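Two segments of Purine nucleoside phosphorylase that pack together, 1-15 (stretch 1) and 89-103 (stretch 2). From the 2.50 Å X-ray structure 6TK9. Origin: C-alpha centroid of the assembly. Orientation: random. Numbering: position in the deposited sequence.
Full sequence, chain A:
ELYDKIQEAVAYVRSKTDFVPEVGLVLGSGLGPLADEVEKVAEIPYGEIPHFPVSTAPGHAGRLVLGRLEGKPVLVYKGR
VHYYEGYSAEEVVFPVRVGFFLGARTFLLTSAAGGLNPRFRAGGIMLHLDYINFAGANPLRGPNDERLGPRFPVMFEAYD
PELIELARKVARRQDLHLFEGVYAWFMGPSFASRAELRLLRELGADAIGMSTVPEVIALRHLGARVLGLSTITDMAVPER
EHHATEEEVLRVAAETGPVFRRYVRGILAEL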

# COMPACT_ATOMS: atom_id res chain seq x y z
N GLU A 1 8.83 43.30 -7.02
CA GLU A 1 8.51 43.84 -8.34
C GLU A 1 7.71 42.78 -9.16
O GLU A 1 7.50 43.02 -10.37
CB GLU A 1 9.84 44.33 -8.98
CG GLU A 1 9.68 45.22 -10.22
CD GLU A 1 10.88 45.32 -11.17
OE1 GLU A 1 11.99 45.19 -10.66
OE2 GLU A 1 10.71 45.53 -12.40
N LEU A 2 7.23 41.67 -8.58
CA LEU A 2 6.57 40.56 -9.35
C LEU A 2 5.16 41.00 -9.73
O LEU A 2 4.36 41.34 -8.83
CB LEU A 2 6.54 39.27 -8.51
CG LEU A 2 6.08 37.96 -9.17
CD1 LEU A 2 4.56 37.84 -9.21
CD2 LEU A 2 6.68 37.71 -10.55
N TYR A 3 4.86 40.95 -11.01
CA TYR A 3 3.73 41.66 -11.67
C TYR A 3 4.31 42.82 -12.46
O TYR A 3 4.05 42.86 -13.65
CB TYR A 3 2.66 42.23 -10.73
CG TYR A 3 1.53 42.87 -11.51
CD1 TYR A 3 0.57 42.10 -12.14
CD2 TYR A 3 1.47 44.25 -11.69
CE1 TYR A 3 -0.44 42.66 -12.90
CE2 TYR A 3 0.46 44.83 -12.45
CZ TYR A 3 -0.50 44.03 -13.06
OH TYR A 3 -1.50 44.58 -13.78
N ASP A 4 5.07 43.70 -11.80
CA ASP A 4 5.81 44.81 -12.46
C ASP A 4 6.89 44.18 -13.35
O ASP A 4 7.11 44.68 -14.47
CB ASP A 4 6.30 45.85 -11.44
CG ASP A 4 5.17 46.56 -10.69
OD1 ASP A 4 4.12 46.79 -11.30
OD2 ASP A 4 5.35 46.86 -9.51
N LYS A 5 7.49 43.08 -12.89
CA LYS A 5 8.45 42.24 -13.66
C LYS A 5 7.73 41.65 -14.88
O LYS A 5 8.36 41.59 -15.95
CB LYS A 5 8.97 41.09 -12.81
CG LYS A 5 10.24 41.34 -12.01
CD LYS A 5 10.88 40.04 -11.52
CE LYS A 5 11.96 40.23 -10.48
NZ LYS A 5 12.21 38.99 -9.70
N ILE A 6 6.50 41.16 -14.69
CA ILE A 6 5.67 40.53 -15.76
C ILE A 6 5.39 41.59 -16.83
O ILE A 6 5.67 41.32 -18.00
CB ILE A 6 4.37 39.91 -15.18
CG1 ILE A 6 4.67 38.65 -14.37
CG2 ILE A 6 3.35 39.63 -16.26
CD1 ILE A 6 3.45 38.13 -13.64
N GLN A 7 4.89 42.76 -16.44
CA GLN A 7 4.57 43.88 -17.37
C GLN A 7 5.86 44.37 -18.06
O GLN A 7 5.76 44.74 -19.23
CB GLN A 7 3.82 44.99 -16.63
CG GLN A 7 2.38 44.64 -16.24
CD GLN A 7 1.50 44.14 -17.37
OE1 GLN A 7 1.47 44.69 -18.47
NE2 GLN A 7 0.77 43.07 -17.10
N GLU A 8 7.01 44.37 -17.39
CA GLU A 8 8.30 44.72 -18.03
C GLU A 8 8.48 43.78 -19.22
O GLU A 8 8.82 44.27 -20.31
CB GLU A 8 9.50 44.63 -17.08
CG GLU A 8 9.81 45.91 -16.30
CD GLU A 8 11.29 46.18 -16.01
OE1 GLU A 8 12.09 45.23 -16.06
OE2 GLU A 8 11.64 47.35 -15.71
N ALA A 9 8.22 42.49 -19.01
CA ALA A 9 8.41 41.41 -20.01
C ALA A 9 7.31 41.49 -21.07
O ALA A 9 7.62 41.44 -22.25
CB ALA A 9 8.47 40.05 -19.36
N VAL A 10 6.05 41.61 -20.66
CA VAL A 10 4.92 41.75 -21.62
C VAL A 10 5.27 42.89 -22.59
O VAL A 10 5.32 42.64 -23.82
CB VAL A 10 3.58 41.97 -20.90
CG1 VAL A 10 2.48 42.42 -21.84
CG2 VAL A 10 3.16 40.72 -20.14
N ALA A 11 5.55 44.08 -22.04
CA ALA A 11 5.90 45.32 -22.77
C ALA A 11 7.04 45.08 -23.77
O ALA A 11 6.96 45.57 -24.90
CB ALA A 11 6.24 46.43 -21.80
N TYR A 12 8.10 44.36 -23.38
CA TYR A 12 9.25 44.11 -24.28
C TYR A 12 8.77 43.31 -25.50
O TYR A 12 9.25 43.62 -26.61
CB TYR A 12 10.42 43.44 -23.57
CG TYR A 12 11.59 43.19 -24.49
CD1 TYR A 12 12.52 44.18 -24.76
CD2 TYR A 12 11.74 41.97 -25.13
CE1 TYR A 12 13.58 43.95 -25.63
CE2 TYR A 12 12.79 41.73 -26.00
CZ TYR A 12 13.71 42.73 -26.27
OH TYR A 12 14.74 42.49 -27.13
N VAL A 13 7.83 42.36 -25.32
CA VAL A 13 7.30 41.52 -26.43
C VAL A 13 6.41 42.40 -27.32
O VAL A 13 6.55 42.34 -28.55
CB VAL A 13 6.58 40.25 -25.92
CG1 VAL A 13 5.92 39.49 -27.06
CG2 VAL A 13 7.52 39.31 -25.18
N ARG A 14 5.55 43.22 -26.71
CA ARG A 14 4.70 44.22 -27.41
C ARG A 14 5.58 45.27 -28.12
O ARG A 14 5.08 45.91 -29.05
CB ARG A 14 3.70 44.84 -26.44
CG ARG A 14 2.53 43.92 -26.08
CD ARG A 14 1.61 44.53 -25.03
NE ARG A 14 0.46 43.72 -24.63
CZ ARG A 14 -0.31 43.91 -23.53
NH1 ARG A 14 -0.05 44.89 -22.68
NH2 ARG A 14 -1.33 43.10 -23.29
N SER A 15 6.85 45.42 -27.75
CA SER A 15 7.81 46.31 -28.46
C SER A 15 8.20 45.67 -29.78
O SER A 15 8.72 46.38 -30.63
CB SER A 15 9.06 46.64 -27.64
OG SER A 15 10.16 45.77 -27.96
N ALA A 89 11.16 27.49 -8.31
CA ALA A 89 9.83 27.09 -8.83
C ALA A 89 9.14 28.32 -9.43
O ALA A 89 8.58 28.22 -10.53
CB ALA A 89 8.99 26.46 -7.74
N GLU A 90 9.25 29.47 -8.76
CA GLU A 90 8.77 30.78 -9.27
C GLU A 90 9.48 31.18 -10.58
O GLU A 90 8.79 31.56 -11.55
CB GLU A 90 8.97 31.80 -8.16
CG GLU A 90 8.67 33.22 -8.59
CD GLU A 90 9.44 34.23 -7.77
OE1 GLU A 90 8.79 35.06 -7.13
OE2 GLU A 90 10.70 34.16 -7.77
N GLU A 91 10.81 31.11 -10.64
CA GLU A 91 11.60 31.51 -11.84
C GLU A 91 11.17 30.64 -13.02
O GLU A 91 11.07 31.17 -14.16
CB GLU A 91 13.11 31.41 -11.59
CG GLU A 91 13.70 32.59 -10.81
CD GLU A 91 15.21 32.49 -10.57
OE1 GLU A 91 15.71 31.41 -10.17
OE2 GLU A 91 15.89 33.51 -10.80
N VAL A 92 10.91 29.35 -12.76
CA VAL A 92 10.50 28.31 -13.75
C VAL A 92 9.15 28.70 -14.38
O VAL A 92 8.93 28.35 -15.56
CB VAL A 92 10.48 26.91 -13.11
CG1 VAL A 92 9.59 25.92 -13.85
CG2 VAL A 92 11.88 26.30 -12.96
N VAL A 93 8.27 29.38 -13.66
CA VAL A 93 6.90 29.66 -14.18
C VAL A 93 6.80 31.10 -14.68
O VAL A 93 5.66 31.51 -15.01
CB VAL A 93 5.80 29.39 -13.13
CG1 VAL A 93 5.74 27.92 -12.74
CG2 VAL A 93 5.97 30.29 -11.92
N PHE A 94 7.89 31.88 -14.69
CA PHE A 94 7.83 33.27 -15.19
C PHE A 94 7.28 33.23 -16.62
O PHE A 94 6.22 33.82 -16.86
CB PHE A 94 9.15 34.02 -15.01
CG PHE A 94 9.00 35.50 -15.29
CD1 PHE A 94 8.28 36.32 -14.43
CD2 PHE A 94 9.47 36.05 -16.48
CE1 PHE A 94 8.08 37.66 -14.72
CE2 PHE A 94 9.27 37.39 -16.77
CZ PHE A 94 8.58 38.19 -15.89
N PRO A 95 7.88 32.47 -17.57
CA PRO A 95 7.39 32.42 -18.95
C PRO A 95 5.87 32.23 -19.06
O PRO A 95 5.23 33.15 -19.56
CB PRO A 95 8.19 31.28 -19.60
CG PRO A 95 9.48 31.22 -18.81
CD PRO A 95 9.07 31.62 -17.40
N VAL A 96 5.30 31.11 -18.60
CA VAL A 96 3.83 30.86 -18.74
C VAL A 96 3.02 31.98 -18.08
O VAL A 96 1.90 32.23 -18.54
CB VAL A 96 3.39 29.47 -18.23
CG1 VAL A 96 4.04 28.36 -19.02
CG2 VAL A 96 3.64 29.30 -16.74
N ARG A 97 3.54 32.65 -17.05
CA ARG A 97 2.82 33.80 -16.42
C ARG A 97 2.75 34.95 -17.44
O ARG A 97 1.63 35.44 -17.68
CB ARG A 97 3.47 34.21 -15.09
CG ARG A 97 3.19 33.26 -13.93
CD ARG A 97 4.04 33.50 -12.69
NE ARG A 97 3.36 33.17 -11.45
CZ ARG A 97 3.90 33.17 -10.22
NH1 ARG A 97 5.17 33.50 -10.04
NH2 ARG A 97 3.16 32.85 -9.18
N VAL A 98 3.88 35.35 -18.04
CA VAL A 98 3.96 36.35 -19.16
C VAL A 98 3.07 35.87 -20.31
O VAL A 98 2.29 36.68 -20.85
CB VAL A 98 5.41 36.56 -19.63
CG1 VAL A 98 5.49 37.32 -20.94
CG2 VAL A 98 6.23 37.28 -18.57
N GLY A 99 3.15 34.59 -20.65
CA GLY A 99 2.29 33.98 -21.67
C GLY A 99 0.83 34.30 -21.42
O GLY A 99 0.10 34.60 -22.37
N PHE A 100 0.40 34.19 -20.17
CA PHE A 100 -1.02 34.38 -19.79
C PHE A 100 -1.40 35.84 -20.04
O PHE A 100 -2.51 36.10 -20.52
CB PHE A 100 -1.26 33.96 -18.33
CG PHE A 100 -2.68 34.15 -17.87
CD1 PHE A 100 -3.66 33.22 -18.19
CD2 PHE A 100 -3.03 35.25 -17.11
CE1 PHE A 100 -4.97 33.38 -17.76
CE2 PHE A 100 -4.34 35.42 -16.69
CZ PHE A 100 -5.31 34.50 -17.02
N PHE A 101 -0.49 36.75 -19.72
CA PHE A 101 -0.76 38.21 -19.68
C PHE A 101 -0.59 38.81 -21.07
O PHE A 101 -1.04 39.95 -21.23
CB PHE A 101 0.14 38.89 -18.64
CG PHE A 101 -0.42 38.82 -17.25
CD1 PHE A 101 -1.56 39.55 -16.92
CD2 PHE A 101 0.16 38.02 -16.29
CE1 PHE A 101 -2.10 39.48 -15.65
CE2 PHE A 101 -0.37 37.95 -15.01
CZ PHE A 101 -1.50 38.68 -14.69
N LEU A 102 0.02 38.06 -21.99
CA LEU A 102 0.02 38.33 -23.46
C LEU A 102 -1.36 37.97 -24.05
O LEU A 102 -1.71 38.55 -25.11
CB LEU A 102 1.11 37.50 -24.15
CG LEU A 102 2.53 38.02 -24.00
CD1 LEU A 102 3.54 36.99 -24.49
CD2 LEU A 102 2.71 39.34 -24.74
N GLY A 103 -2.09 37.04 -23.41
CA GLY A 103 -3.49 36.71 -23.75
C GLY A 103 -3.73 35.22 -24.01
O GLY A 103 -4.88 34.88 -24.25

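At the centre of this contact the side chain of Ile6 sits as a knob among Phe94, Arg97, Val98 and Phe101. The two helices, 4-14 and 94-102, cross at -64° with their axes 9.4 Å apart at closest approach, and the nearest pair of CA atoms, those of Ile6 and Val98, are 5.7 Å apart. A branched aliphatic side chain suits such a hole because it can touch several walls at once: Ile6 CG1 lies 3.6 Å from Phe94 CE1, while Ile6 CG2 lies 3.6 Å from Phe101 CD2. The tip, Ile6 CD1, reaches to 4.2 Å from Arg97 CB, so the arginine takes part here through the aliphatic base of its side chain. The broad, flat ring of Phe101 can meet Tyr3, Ile6 and Gln7 together, and that of Phe94 reaches Leu2, Lys5, Ile6 and Ala9.

One turn further along, Ala9 points its CB toward the second helix, and its methyl fills the space there. Ala9 CB is 3.6 Å from Val98 CG2 and 3.8 Å from Phe94 CE2, the latter contact falling at the edge of the ring. The same edge meets the backbone of the first helix, with Phe94 CZ 3.4 Å from Lys5 O. That carbonyl already accepts a helical hydrogen bond from Ala9 N, so the ring packs against an oxygen whose bonding is provided for within its own helix.

Val10 and Val13, compact and branched, fill short gaps and extend the apolar surface toward the C-terminal end of both helices. Val10 CG2 packs 3.8 Å from Phe101 CB, and Val10 CG1 lies 4.2 Å from Leu102 CD2. The same leucine methyl, Leu102 CD2, is also 4.0 Å from Val13 CG1, so the end of Leu102 bridges the two valines.

Toward the margin the contacts loosen. Leu2, ahead of the first helix, brings CD2 to 4.4 Å from Phe94 CE1, and Tyr3, at the N-cap position, presents its ring edge to Phe101, with Tyr3 CE1 4.5 Å from Phe101 CZ. Long, flexible polar side chains suit a border because their ends can reach back over it from a CB that does not point toward the other helix. Gln7 points away at CB, yet its end returns, leaving NE2 4.2 Å from Phe101 CD1. Arg14 likewise swings its end inward, and Arg14 NH2 stops 3.8 Å from Phe101 O, too far for a hydrogen bond. No hydrogen bond joins the two stretches, which bury 672 Å² between them, mostly through apolar side chains.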